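Local coordinates for protein fiber (Human adenovirus 26, PDB 6FJN) that forms the receptor-binding knob at the tip of the trimeric adenovirus fiber and probably attaches the virion to host cells, at residues T3-D9 and K23-T29; S33-V39 and F176-T182. All coordinates share one frame; numbering follows the deposited sequence.

How the contacts relate
The two contacts lie in one antiparallel sheet of the fiber knob, with centres about 12 Å apart. Contact 1 pairs strand 3-5 with strand 22-31. Contact 2 pairs strand 34-43 with strand 176-181, the last strand of that sheet within the chain. Strands 22-31 and 34-43 are sheet neighbours, so the contacts meet through probable hydrogen bonds, Leu36 N to Thr29 O (2.8 Å) and Asn38 N to Thr27 O (3.0 Å). Both touch the second subunit. Thr182 of contact 2, with Lys30 and Gln183, belongs to an L-glutamate site observed for this protein, though no glutamate is bound to this chain here. The Thr182 side chain is about 8 Å from that of Leu28.

Contact 1: T3-D9 and K23-T29; sequences TLWTTPD and KLTLTLT
Strand 3-5 runs antiparallel to strand 23-29 at 165°, with Leu4 and Leu28 as the hydrogen-bonded pair and Thr3-Thr29 and Trp5-Thr27 as the non-hydrogen-bonded pairs beside it. Leu4 N bonds to Leu28 O, and Leu28 N returns to Leu4 O. On one face, Thr3 OG1 and Thr29 OG1 share a hydrogen bond of 2.9 Å. Thr29 OG1 also bonds to Gln34 of the second subunit. Beside them, the methyls Thr3 CG2 and Thr27 CG2 touch at 3.7 Å. Thr27 OG1 lies at the edge of the Trp5 ring, 3.8 Å from CE3. Trp5 NE1 bonds to Ser89 O. This face of the knob's beta-sandwich sheet is turned to the second subunit, where Thr27 packs on Leu181 and Trp5 on Ser33. Leu4 and Leu28 occupy the other face, turned inward, and both pack on Trp82.

Beyond Trp5, Thr6 continues the pairing, its N donating to Leu26 O. With chi1 at 51°, Thr6 OG1 sits between the backbone N and carbonyl carbon and takes a nearly straight bond from Leu26 N (3.0 Å, 172°). Thr6 OG1 also donates to Thr7 O at 2.9 Å. Lys23 NZ reaches Thr7 O from the opposite face of that carbonyl's plane, at 3.0 Å. Lys23 NZ also forms a salt bridge to Asp9 OD1 (2.8 Å), on the anti side and out of the carboxylate plane. Asp9 OD1 also accepts from Ser11 N. Lysine and hydroxyl thus hold the loop 6-9 against strand 23-29, and the carboxylate and carbonyls around NZ would favour its charged form.

Contact 2: S33-V39 and F176-T182; sequences SQVLGNV and FTFSYLT
Val35 and Tyr180 exchange backbone hydrogen bonds, as do Gly37 with Phe178 and Val39 with Phe176. These six bonds satisfy the N and O of all six residues along the antiparallel pairing. A seventh, from Thr182 N to Ser33 O (3.0 Å), closes the end, with the donor 44° out of the carbonyl plane. Water 1 donates to Thr182 O, which also accepts from Asn104 ND2.

On the face with Gln34 and Ser179, Ser179 OG donates to Gln34 OE1 at 2.7 Å, nearly end-on to the C=O. Gln34 NE2 donates to Thr29 OG1 and Leu36 O of the third subunit. Ser179 OG is also bonded to Thr177 OG1 of that subunit. This face, which also carries Leu36 and Leu181, lies in the trimer interface of the adenovirus knob, whose subunits are beta-sandwiches; the opposite face packs toward strands 123-129 and 137-144.

There, Gly37 CA lies over a face of the Phe178 ring, 3.9 Å from its centroid, as a CH-pi contact. Phe178 CG lies between the backbone N and carbonyl carbon (chi1 63°), which brings the ring back over the glycine. Val35 CB meets the Tyr180 ring in the same manner, and Val35 CG1 touches Tyr180 CE2 at 3.5 Å. Tyr180 OH bonds to Phe101 O. Val35 CG2 meets Thr182 CG2 at 3.5 Å, while Thr182 OG1 bonds to Glu184 OE2.

Contact 1: T3-D9 and K23-T29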
loop_
_atom_site.group_PDB
_atom_site.type_symbol
_atom_site.label_atom_id
_atom_site.label_comp_id
_atom_site.label_asym_id
_atom_site.label_seq_id
_atom_site.Cartn_x
_atom_site.Cartn_y
_atom_site.Cartn_z
ATOM N N THR A 3 5.967 -7.959 -15.508
ATOM C CA THR A 3 4.780 -7.104 -15.372
ATOM C C THR A 3 3.704 -7.536 -16.362
ATOM O O THR A 3 3.939 -7.677 -17.570
ATOM C CB THR A 3 5.093 -5.577 -15.419
ATOM O OG1 THR A 3 5.734 -5.163 -14.166
ATOM C CG2 THR A 3 3.868 -4.777 -15.620
ATOM N N LEU A 4 2.492 -7.730 -15.867
ATOM C CA LEU A 4 1.281 -7.864 -16.690
ATOM C C LEU A 4 0.506 -6.575 -16.542
ATOM O O LEU A 4 0.331 -6.077 -15.395
ATOM C CB LEU A 4 0.382 -8.949 -16.188
ATOM C CG LEU A 4 0.595 -10.401 -16.401
ATOM C CD1 LEU A 4 -0.586 -11.169 -15.804
ATOM C CD2 LEU A 4 0.675 -10.638 -17.886
ATOM N N TRP A 5 0.036 -5.983 -17.644
ATOM C CA TRP A 5 -0.690 -4.748 -17.500
ATOM C C TRP A 5 -1.654 -4.511 -18.634
ATOM O O TRP A 5 -1.679 -5.216 -19.666
ATOM C CB TRP A 5 0.289 -3.591 -17.337
ATOM C CG TRP A 5 1.105 -3.149 -18.505
ATOM C CD1 TRP A 5 1.238 -3.711 -19.729
ATOM C CD2 TRP A 5 1.900 -1.965 -18.503
ATOM N NE1 TRP A 5 2.083 -2.936 -20.506
ATOM C CE2 TRP A 5 2.512 -1.873 -19.753
ATOM C CE3 TRP A 5 2.195 -0.992 -17.536
ATOM C CZ2 TRP A 5 3.355 -0.800 -20.088
ATOM C CZ3 TRP A 5 3.054 0.033 -17.854
ATOM C CH2 TRP A 5 3.594 0.142 -19.112
ATOM N N THR A 6 -2.455 -3.474 -18.446
ATOM C CA THR A 6 -3.376 -2.978 -19.449
ATOM C C THR A 6 -2.774 -2.001 -20.400
ATOM O O THR A 6 -3.438 -1.572 -21.353
ATOM C CB THR A 6 -4.531 -2.212 -18.769
ATOM O OG1 THR A 6 -3.991 -1.228 -17.858
ATOM C CG2 THR A 6 -5.378 -3.148 -18.003
ATOM N N THR A 7 -1.515 -1.626 -20.182
ATOM C CA THR A 7 -0.850 -0.463 -20.760
ATOM C C THR A 7 -1.408 0.769 -20.023
ATOM O O THR A 7 -2.534 0.759 -19.467
ATOM C CB THR A 7 -0.991 -0.241 -22.281
ATOM O OG1 THR A 7 -2.241 0.390 -22.587
ATOM C CG2 THR A 7 -0.755 -1.502 -23.106
ATOM N N PRO A 8 -0.635 1.851 -20.058
ATOM C CA PRO A 8 -1.025 3.051 -19.315
ATOM C C PRO A 8 -1.751 4.090 -20.162
ATOM O O PRO A 8 -1.817 5.248 -19.762
ATOM C CB PRO A 8 0.348 3.629 -18.929
ATOM C CG PRO A 8 1.232 3.270 -20.047
ATOM C CD PRO A 8 0.791 1.876 -20.426
ATOM N N ASP A 9 -2.260 3.736 -21.338
ATOM C CA ASP A 9 -2.978 4.723 -22.161
ATOM C C ASP A 9 -4.392 4.885 -21.622
ATOM O O ASP A 9 -4.695 4.351 -20.570
ATOM C CB ASP A 9 -2.943 4.314 -23.646
ATOM C CG ASP A 9 -3.726 3.025 -23.972
ATOM O OD1 ASP A 9 -4.592 2.608 -23.196
ATOM O OD2 ASP A 9 -3.529 2.470 -25.087
ATOM N N LYS A 23 -11.896 2.721 -19.040
ATOM C CA LYS A 23 -10.515 2.315 -19.020
ATOM C C LYS A 23 -10.207 1.852 -17.610
ATOM O O LYS A 23 -10.196 2.653 -16.663
ATOM C CB LYS A 23 -9.524 3.479 -19.406
ATOM C CG LYS A 23 -8.011 3.159 -19.123
ATOM C CD LYS A 23 -7.321 2.246 -20.151
ATOM C CE LYS A 23 -5.959 1.697 -19.693
ATOM N NZ LYS A 23 -5.106 1.287 -20.816
ATOM N N LEU A 24 -9.901 0.567 -17.496
ATOM C CA LEU A 24 -9.259 0.023 -16.295
ATOM C C LEU A 24 -7.770 0.139 -16.474
ATOM O O LEU A 24 -7.219 -0.423 -17.433
ATOM C CB LEU A 24 -9.638 -1.449 -16.139
ATOM C CG LEU A 24 -9.100 -2.111 -14.860
ATOM C CD1 LEU A 24 -9.820 -1.632 -13.620
ATOM C CD2 LEU A 24 -9.154 -3.641 -14.943
ATOM N N THR A 25 -7.088 0.883 -15.595
ATOM C CA THR A 25 -5.640 0.917 -15.595
ATOM C C THR A 25 -5.174 -0.050 -14.539
ATOM O O THR A 25 -5.441 0.171 -13.367
ATOM C CB THR A 25 -5.081 2.315 -15.354
ATOM O OG1 THR A 25 -5.653 3.223 -16.288
ATOM C CG2 THR A 25 -3.566 2.348 -15.501
ATOM N N LEU A 26 -4.533 -1.144 -14.933
ATOM C CA LEU A 26 -4.125 -2.170 -13.986
ATOM C C LEU A 26 -2.729 -2.626 -14.338
ATOM O O LEU A 26 -2.487 -3.022 -15.484
ATOM C CB LEU A 26 -5.099 -3.364 -13.972
ATOM C CG LEU A 26 -4.717 -4.505 -13.033
ATOM C CD1 LEU A 26 -4.712 -4.079 -11.602
ATOM C CD2 LEU A 26 -5.685 -5.667 -13.277
ATOM N N THR A 27 -1.847 -2.651 -13.336
ATOM C CA THR A 27 -0.496 -3.142 -13.486
ATOM C C THR A 27 -0.217 -4.118 -12.368
ATOM O O THR A 27 -0.440 -3.789 -11.187
ATOM C CB THR A 27 0.488 -1.955 -13.401
ATOM O OG1 THR A 27 0.147 -0.967 -14.373
ATOM C CG2 THR A 27 1.928 -2.359 -13.651
ATOM N N LEU A 28 0.262 -5.305 -12.732
ATOM C CA LEU A 28 0.610 -6.351 -11.784
ATOM C C LEU A 28 2.098 -6.628 -11.971
ATOM O O LEU A 28 2.518 -7.116 -13.039
ATOM C CB LEU A 28 -0.209 -7.603 -12.060
ATOM C CG LEU A 28 -1.713 -7.480 -12.004
ATOM C CD1 LEU A 28 -2.359 -8.813 -12.357
ATOM C CD2 LEU A 28 -2.210 -6.963 -10.674
ATOM N N THR A 29 2.908 -6.313 -10.948
ATOM C CA THR A 29 4.341 -6.500 -11.025
ATOM C C THR A 29 4.754 -7.617 -10.075
ATOM O O THR A 29 4.471 -7.541 -8.861
ATOM C CB THR A 29 5.077 -5.212 -10.675
ATOM O OG1 THR A 29 4.699 -4.184 -11.618
ATOM C CG2 THR A 29 6.589 -5.451 -10.685
#

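Contact 2: S33-V39 and F176-T182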
loop_
_atom_site.group_PDB
_atom_site.type_symbol
_atom_site.label_atom_id
_atom_site.label_comp_id
_atom_site.label_asym_id
_atom_site.label_seq_id
_atom_site.Cartn_x
_atom_site.Cartn_y
_atom_site.Cartn_z
ATOM N N SER A 33 7.119 -13.803 -4.086
ATOM C CA SER A 33 5.909 -14.431 -3.557
ATOM C C SER A 33 4.691 -13.509 -3.509
ATOM O O SER A 33 3.561 -13.895 -3.088
ATOM C CB SER A 33 6.271 -14.908 -2.157
ATOM O OG SER A 33 5.154 -15.356 -1.418
ATOM N N GLN A 34 4.905 -12.253 -3.885
ATOM C CA GLN A 34 3.773 -11.309 -3.991
ATOM C C GLN A 34 3.743 -10.630 -5.343
ATOM O O GLN A 34 4.793 -10.480 -5.971
ATOM C CB GLN A 34 3.811 -10.231 -2.903
ATOM C CG GLN A 34 3.602 -10.800 -1.513
ATOM C CD GLN A 34 3.685 -9.671 -0.468
ATOM O OE1 GLN A 34 2.844 -8.783 -0.392
ATOM N NE2 GLN A 34 4.722 -9.703 0.325
ATOM N N VAL A 35 2.570 -10.239 -5.771
ATOM C CA VAL A 35 2.404 -9.253 -6.818
ATOM C C VAL A 35 2.152 -7.902 -6.153
ATOM O O VAL A 35 1.360 -7.801 -5.204
ATOM C CB VAL A 35 1.259 -9.631 -7.747
ATOM C CG1 VAL A 35 0.706 -8.435 -8.481
ATOM C CG2 VAL A 35 1.728 -10.666 -8.729
ATOM N N LEU A 36 2.817 -6.845 -6.673
ATOM C CA LEU A 36 2.538 -5.478 -6.364
ATOM C C LEU A 36 1.589 -4.956 -7.428
ATOM O O LEU A 36 1.966 -4.903 -8.622
ATOM C CB LEU A 36 3.854 -4.683 -6.355
ATOM C CG LEU A 36 3.758 -3.209 -6.033
ATOM C CD1 LEU A 36 3.234 -2.954 -4.641
ATOM C CD2 LEU A 36 5.105 -2.537 -6.244
ATOM N N GLY A 37 0.382 -4.630 -7.025
ATOM C CA GLY A 37 -0.627 -4.187 -7.949
ATOM C C GLY A 37 -0.935 -2.698 -7.834
ATOM O O GLY A 37 -0.785 -2.094 -6.755
ATOM N N ASN A 38 -1.440 -2.134 -8.934
ATOM C CA ASN A 38 -1.788 -0.710 -8.970
ATOM C C ASN A 38 -3.000 -0.602 -9.885
ATOM O O ASN A 38 -2.926 -1.080 -11.052
ATOM C CB ASN A 38 -0.589 0.045 -9.483
ATOM C CG ASN A 38 -0.793 1.512 -9.568
ATOM O OD1 ASN A 38 -1.397 1.981 -10.541
ATOM N ND2 ASN A 38 -0.182 2.320 -8.703
ATOM N N VAL A 39 -4.071 -0.011 -9.429
ATOM C CA VAL A 39 -5.323 0.001 -10.204
ATOM C C VAL A 39 -5.998 1.357 -10.130
ATOM O O VAL A 39 -6.003 2.040 -9.067
ATOM C CB VAL A 39 -6.273 -1.120 -9.712
ATOM C CG1 VAL A 39 -6.728 -0.936 -8.284
ATOM C CG2 VAL A 39 -7.472 -1.324 -10.660
ATOM N N PHE A 176 -4.769 3.108 -6.691
ATOM C CA PHE A 176 -4.684 2.321 -5.468
ATOM C C PHE A 176 -3.640 1.228 -5.596
ATOM O O PHE A 176 -3.670 0.432 -6.565
ATOM C CB PHE A 176 -6.048 1.693 -5.171
ATOM C CG PHE A 176 -6.094 1.001 -3.824
ATOM C CD1 PHE A 176 -6.072 1.724 -2.663
ATOM C CD2 PHE A 176 -6.150 -0.394 -3.738
ATOM C CE1 PHE A 176 -6.115 1.114 -1.455
ATOM C CE2 PHE A 176 -6.180 -1.039 -2.520
ATOM C CZ PHE A 176 -6.139 -0.277 -1.372
ATOM N N THR A 177 -2.728 1.183 -4.642
ATOM C CA THR A 177 -1.672 0.188 -4.581
ATOM C C THR A 177 -2.072 -0.920 -3.630
ATOM O O THR A 177 -2.670 -0.665 -2.552
ATOM C CB THR A 177 -0.370 0.825 -4.149
ATOM O OG1 THR A 177 0.036 1.686 -5.248
ATOM C CG2 THR A 177 0.748 -0.105 -3.879
ATOM N N PHE A 178 -1.722 -2.152 -3.979
ATOM C CA PHE A 178 -2.062 -3.310 -3.162
ATOM C C PHE A 178 -1.086 -4.419 -3.426
ATOM O O PHE A 178 -0.235 -4.307 -4.359
ATOM C CB PHE A 178 -3.507 -3.755 -3.446
ATOM C CG PHE A 178 -3.760 -4.206 -4.854
ATOM C CD1 PHE A 178 -3.992 -3.296 -5.868
ATOM C CD2 PHE A 178 -3.792 -5.556 -5.165
ATOM C CE1 PHE A 178 -4.254 -3.721 -7.161
ATOM C CE2 PHE A 178 -4.031 -5.991 -6.464
ATOM C CZ PHE A 178 -4.282 -5.051 -7.469
ATOM N N SER A 179 -1.136 -5.499 -2.672
ATOM C CA SER A 179 -0.364 -6.678 -3.007
ATOM C C SER A 179 -1.153 -7.916 -2.667
ATOM O O SER A 179 -2.176 -7.844 -1.940
ATOM C CB SER A 179 0.988 -6.718 -2.295
ATOM O OG SER A 179 0.844 -7.050 -0.921
ATOM N N TYR A 180 -0.715 -9.058 -3.186
ATOM C CA TYR A 180 -1.290 -10.349 -2.828
ATOM C C TYR A 180 -0.305 -11.429 -3.030
ATOM O O TYR A 180 0.647 -11.318 -3.812
ATOM C CB TYR A 180 -2.609 -10.625 -3.625
ATOM C CG TYR A 180 -2.406 -10.632 -5.140
ATOM C CD1 TYR A 180 -2.123 -11.841 -5.807
ATOM C CD2 TYR A 180 -2.539 -9.497 -5.894
ATOM C CE1 TYR A 180 -1.983 -11.869 -7.172
ATOM C CE2 TYR A 180 -2.402 -9.519 -7.283
ATOM C CZ TYR A 180 -2.130 -10.716 -7.914
ATOM O OH TYR A 180 -1.967 -10.654 -9.278
ATOM N N LEU A 181 -0.530 -12.534 -2.317
ATOM C CA LEU A 181 0.303 -13.716 -2.417
ATOM C C LEU A 181 0.009 -14.457 -3.702
ATOM O O LEU A 181 -1.125 -14.601 -4.084
ATOM C CB LEU A 181 0.041 -14.651 -1.232
ATOM C CG LEU A 181 0.652 -14.239 0.106
ATOM C CD1 LEU A 181 0.450 -12.830 0.592
ATOM C CD2 LEU A 181 0.217 -15.257 1.169
ATOM N N THR A 182 1.050 -14.936 -4.335
ATOM C CA THR A 182 0.889 -15.605 -5.627
ATOM C C THR A 182 0.923 -17.119 -5.552
ATOM O O THR A 182 1.531 -17.740 -4.637
ATOM C CB THR A 182 1.958 -15.148 -6.600
ATOM O OG1 THR A 182 3.235 -15.495 -6.045
ATOM C CG2 THR A 182 1.973 -13.652 -6.853
HETATM O O HOH W 1 2.749 -16.727 -2.363
#